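Local coordinates for protein FI20010p1 (Drosophila melanogaster, PDB 7CFB) that probably acts in piRNA amplification and gene silencing, with an extended Tudor domain likely to serve in protein recognition, at residues E132-D137 with P231-L236. Numbering follows the deposited sequence.
Sequences EHIHFD and PLKAVL
Glu132 OE1 receives Lys233 NZ in a salt bridge of 3.2 Å, the one polar link between an edge strand of the Tudor-domain sheet, 132-136, and the short C-terminal helix 233-236. The strand belongs to the SH3-like barrel of the first Tudor domain of Krimper and pairs through its backbone with strand 123-127, where Ala125 bonds to Ile134. The two charged side chains cross at a slant, and the lysine reaches the carboxylate with its last carbon as well as its nitrogen: Lys233 CE lies 3.1 Å from Glu132 OE1. CG of Lys233 stands anti to the backbone N (chi1 178°), and the chain runs on extended until a bend at the last torsion (chi4 44°) sets NZ beside OE1. The same nitrogen lies beside the CG2 methyl of Ile134, 4.1 Å from NZ; these two side chains meet nearly at right angles. An alanine in place of Glu132 would probably leave the Lys233 ammonium without its carboxylate mate and let the end of the lysine chain swing away from the strand. Lys233 also touches Phe238, and Glu132 leans on Leu127. Leu232 sits at the N-cap position, and its O accepts the first-turn backbone bond from Leu236 N. Where the strand ends, contact is slight: Asp137 OD2 comes no nearer than 4.5 Å to Leu236 O, while Asp137 N bonds to the carboxylate oxygen OE2 of Glu140.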
ATOM      1  N   GLU A 132       2.484   2.085  -3.081  1.00 24.65           N
ATOM      2  CA  GLU A 132       2.446   3.315  -3.911  1.00 27.34           C
ATOM      3  C   GLU A 132       2.897   4.536  -3.114  1.00 31.09           C
ATOM      4  O   GLU A 132       2.504   4.665  -1.938  1.00 31.68           O
ATOM      5  CB  GLU A 132       1.014   3.612  -4.338  1.00 29.86           C
ATOM      6  CG  GLU A 132       0.480   2.643  -5.361  1.00 42.80           C
ATOM      7  CD  GLU A 132      -0.946   3.000  -5.714  1.00 51.07           C
ATOM      8  OE1 GLU A 132      -1.493   3.935  -5.095  1.00 51.47           O
ATOM      9  OE2 GLU A 132      -1.513   2.342  -6.609  1.00 64.58           O
ATOM     10  N   HIS A 133       3.693   5.392  -3.756  1.00 32.28           N
ATOM     11  CA  HIS A 133       4.109   6.658  -3.116  1.00 27.41           C
ATOM     12  C   HIS A 133       3.197   7.728  -3.687  1.00 36.31           C
ATOM     13  O   HIS A 133       2.966   7.697  -4.855  1.00 45.08           O
ATOM     14  CB  HIS A 133       5.586   6.951  -3.332  1.00 28.82           C
ATOM     15  CG  HIS A 133       6.473   5.895  -2.789  1.00 28.11           C
ATOM     16  ND1 HIS A 133       6.978   5.943  -1.543  1.00 26.63           N
ATOM     17  CD2 HIS A 133       6.920   4.753  -3.330  1.00 38.21           C
ATOM     18  CE1 HIS A 133       7.704   4.894  -1.325  1.00 32.15           C
ATOM     19  NE2 HIS A 133       7.674   4.146  -2.390  1.00 30.28           N
ATOM     20  N   ILE A 134       2.594   8.536  -2.838  1.00 36.41           N
ATOM     21  CA  ILE A 134       1.661   9.593  -3.294  1.00 37.16           C
ATOM     22  C   ILE A 134       1.958  10.888  -2.551  1.00 30.89           C
ATOM     23  O   ILE A 134       2.538  10.836  -1.500  1.00 35.71           O
ATOM     24  CB  ILE A 134       0.211   9.163  -3.060  1.00 41.04           C
ATOM     25  CG1 ILE A 134      -0.034   8.831  -1.594  1.00 39.16           C
ATOM     26  CG2 ILE A 134      -0.172   8.013  -3.963  1.00 41.34           C
ATOM     27  CD1 ILE A 134      -0.772   9.900  -0.889  1.00 37.30           C
ATOM     28  N   HIS A 135       1.574  12.000  -3.139  1.00 28.00           N
ATOM     29  CA  HIS A 135       1.725  13.305  -2.474  1.00 31.69           C
ATOM     30  C   HIS A 135       0.525  13.504  -1.548  1.00 32.78           C
ATOM     31  O   HIS A 135      -0.573  13.219  -1.952  1.00 29.73           O
ATOM     32  CB  HIS A 135       1.869  14.417  -3.500  1.00 28.37           C
ATOM     33  CG  HIS A 135       2.075  15.725  -2.843  1.00 34.92           C
ATOM     34  ND1 HIS A 135       3.227  16.041  -2.214  1.00 33.90           N
ATOM     35  CD2 HIS A 135       1.265  16.772  -2.679  1.00 31.77           C
ATOM     36  CE1 HIS A 135       3.128  17.232  -1.710  1.00 32.25           C
ATOM     37  NE2 HIS A 135       1.953  17.689  -1.984  1.00 35.26           N
ATOM     38  N   PHE A 136       0.764  13.959  -0.337  1.00 29.40           N
ATOM     39  CA  PHE A 136      -0.318  14.163   0.640  1.00 31.08           C
ATOM     40  C   PHE A 136      -0.397  15.658   0.929  1.00 34.35           C
ATOM     41  O   PHE A 136       0.489  16.191   1.577  1.00 32.45           O
ATOM     42  CB  PHE A 136      -0.011  13.306   1.864  1.00 34.92           C
ATOM     43  CG  PHE A 136      -1.032  13.277   2.965  1.00 33.09           C
ATOM     44  CD1 PHE A 136      -0.986  14.189   3.994  1.00 33.34           C
ATOM     45  CD2 PHE A 136      -1.982  12.284   3.020  1.00 28.69           C
ATOM     46  CE1 PHE A 136      -1.899  14.129   5.029  1.00 39.58           C
ATOM     47  CE2 PHE A 136      -2.897  12.233   4.050  1.00 33.36           C
ATOM     48  CZ  PHE A 136      -2.854  13.155   5.053  1.00 30.49           C
ATOM     49  N   ASP A 137      -1.486  16.268   0.495  1.00 30.40           N
ATOM     50  CA  ASP A 137      -1.726  17.723   0.621  1.00 32.06           C
ATOM     51  C   ASP A 137      -1.833  18.164   2.072  1.00 33.26           C
ATOM     52  O   ASP A 137      -1.401  19.226   2.355  1.00 36.03           O
ATOM     53  CB  ASP A 137      -2.988  18.137  -0.103  1.00 39.89           C
ATOM     54  CG  ASP A 137      -2.762  18.217  -1.579  1.00 40.71           C
ATOM     55  OD1 ASP A 137      -1.642  18.440  -1.951  1.00 47.64           O
ATOM     56  OD2 ASP A 137      -3.691  18.044  -2.302  1.00 49.41           O
ATOM     57  N   PRO A 231      -9.591   8.248 -12.418  1.00 44.71           N
ATOM     58  CA  PRO A 231      -8.935   9.095 -13.401  1.00 41.88           C
ATOM     59  C   PRO A 231      -8.164  10.277 -12.823  1.00 37.63           C
ATOM     60  O   PRO A 231      -7.378  10.827 -13.496  1.00 36.92           O
ATOM     61  CB  PRO A 231     -10.059   9.621 -14.281  1.00 36.95           C
ATOM     62  CG  PRO A 231     -11.300   9.391 -13.487  1.00 43.84           C
ATOM     63  CD  PRO A 231     -11.025   8.214 -12.581  1.00 43.64           C
ATOM     64  N   LEU A 232      -8.471  10.671 -11.612  1.00 32.27           N
ATOM     65  CA  LEU A 232      -7.741  11.838 -11.088  1.00 38.00           C
ATOM     66  C   LEU A 232      -6.749  11.502  -9.978  1.00 31.51           C
ATOM     67  O   LEU A 232      -6.144  12.409  -9.507  1.00 32.54           O
ATOM     68  CB  LEU A 232      -8.772  12.861 -10.660  1.00 34.88           C
ATOM     69  CG  LEU A 232      -9.270  13.643 -11.858  1.00 38.38           C
ATOM     70  CD1 LEU A 232     -10.645  13.184 -12.258  1.00 33.45           C
ATOM     71  CD2 LEU A 232      -9.207  15.116 -11.581  1.00 47.39           C
ATOM     72  N   LYS A 233      -6.540  10.225  -9.695  1.00 30.62           N
ATOM     73  CA  LYS A 233      -5.683   9.795  -8.569  1.00 31.46           C
ATOM     74  C   LYS A 233      -4.245  10.284  -8.736  1.00 40.46           C
ATOM     75  O   LYS A 233      -3.737  10.816  -7.790  1.00 31.26           O
ATOM     76  CB  LYS A 233      -5.726   8.280  -8.425  1.00 34.60           C
ATOM     77  CG  LYS A 233      -4.836   7.722  -7.330  1.00 45.27           C
ATOM     78  CD  LYS A 233      -4.722   6.228  -7.448  1.00 52.85           C
ATOM     79  CE  LYS A 233      -3.617   5.649  -6.608  1.00 42.45           C
ATOM     80  NZ  LYS A 233      -3.630   6.275  -5.276  1.00 56.07           N
ATOM     81  N   ALA A 234      -3.670  10.163  -9.925  1.00 30.67           N
ATOM     82  CA  ALA A 234      -2.291  10.636 -10.147  1.00 32.08           C
ATOM     83  C   ALA A 234      -2.211  12.147  -9.964  1.00 42.52           C
ATOM     84  O   ALA A 234      -1.238  12.614  -9.455  1.00 35.56           O
ATOM     85  CB  ALA A 234      -1.835  10.232 -11.511  1.00 31.23           C
ATOM     86  N   VAL A 235      -3.216  12.866 -10.418  1.00 33.98           N
ATOM     87  CA  VAL A 235      -3.165  14.343 -10.337  1.00 28.18           C
ATOM     88  C   VAL A 235      -3.472  14.863  -8.931  1.00 35.34           C
ATOM     89  O   VAL A 235      -2.726  15.683  -8.459  1.00 36.89           O
ATOM     90  CB  VAL A 235      -4.117  14.946 -11.382  1.00 32.97           C
ATOM     91  CG1 VAL A 235      -4.272  16.447 -11.229  1.00 34.33           C
ATOM     92  CG2 VAL A 235      -3.688  14.599 -12.782  1.00 27.58           C
ATOM     93  N   LEU A 236      -4.571  14.436  -8.325  1.00 34.94           N
ATOM     94  CA  LEU A 236      -5.021  15.019  -7.037  1.00 37.45           C
ATOM     95  C   LEU A 236      -4.768  14.125  -5.819  1.00 37.36           C
ATOM     96  O   LEU A 236      -5.098  14.540  -4.749  1.00 37.40           O
ATOM     97  CB  LEU A 236      -6.520  15.279  -7.155  1.00 29.87           C
ATOM     98  CG  LEU A 236      -6.950  16.279  -8.220  1.00 48.27           C
ATOM     99  CD1 LEU A 236      -8.460  16.272  -8.385  1.00 39.42           C
ATOM    100  CD2 LEU A 236      -6.449  17.661  -7.868  1.00 34.29           C
TER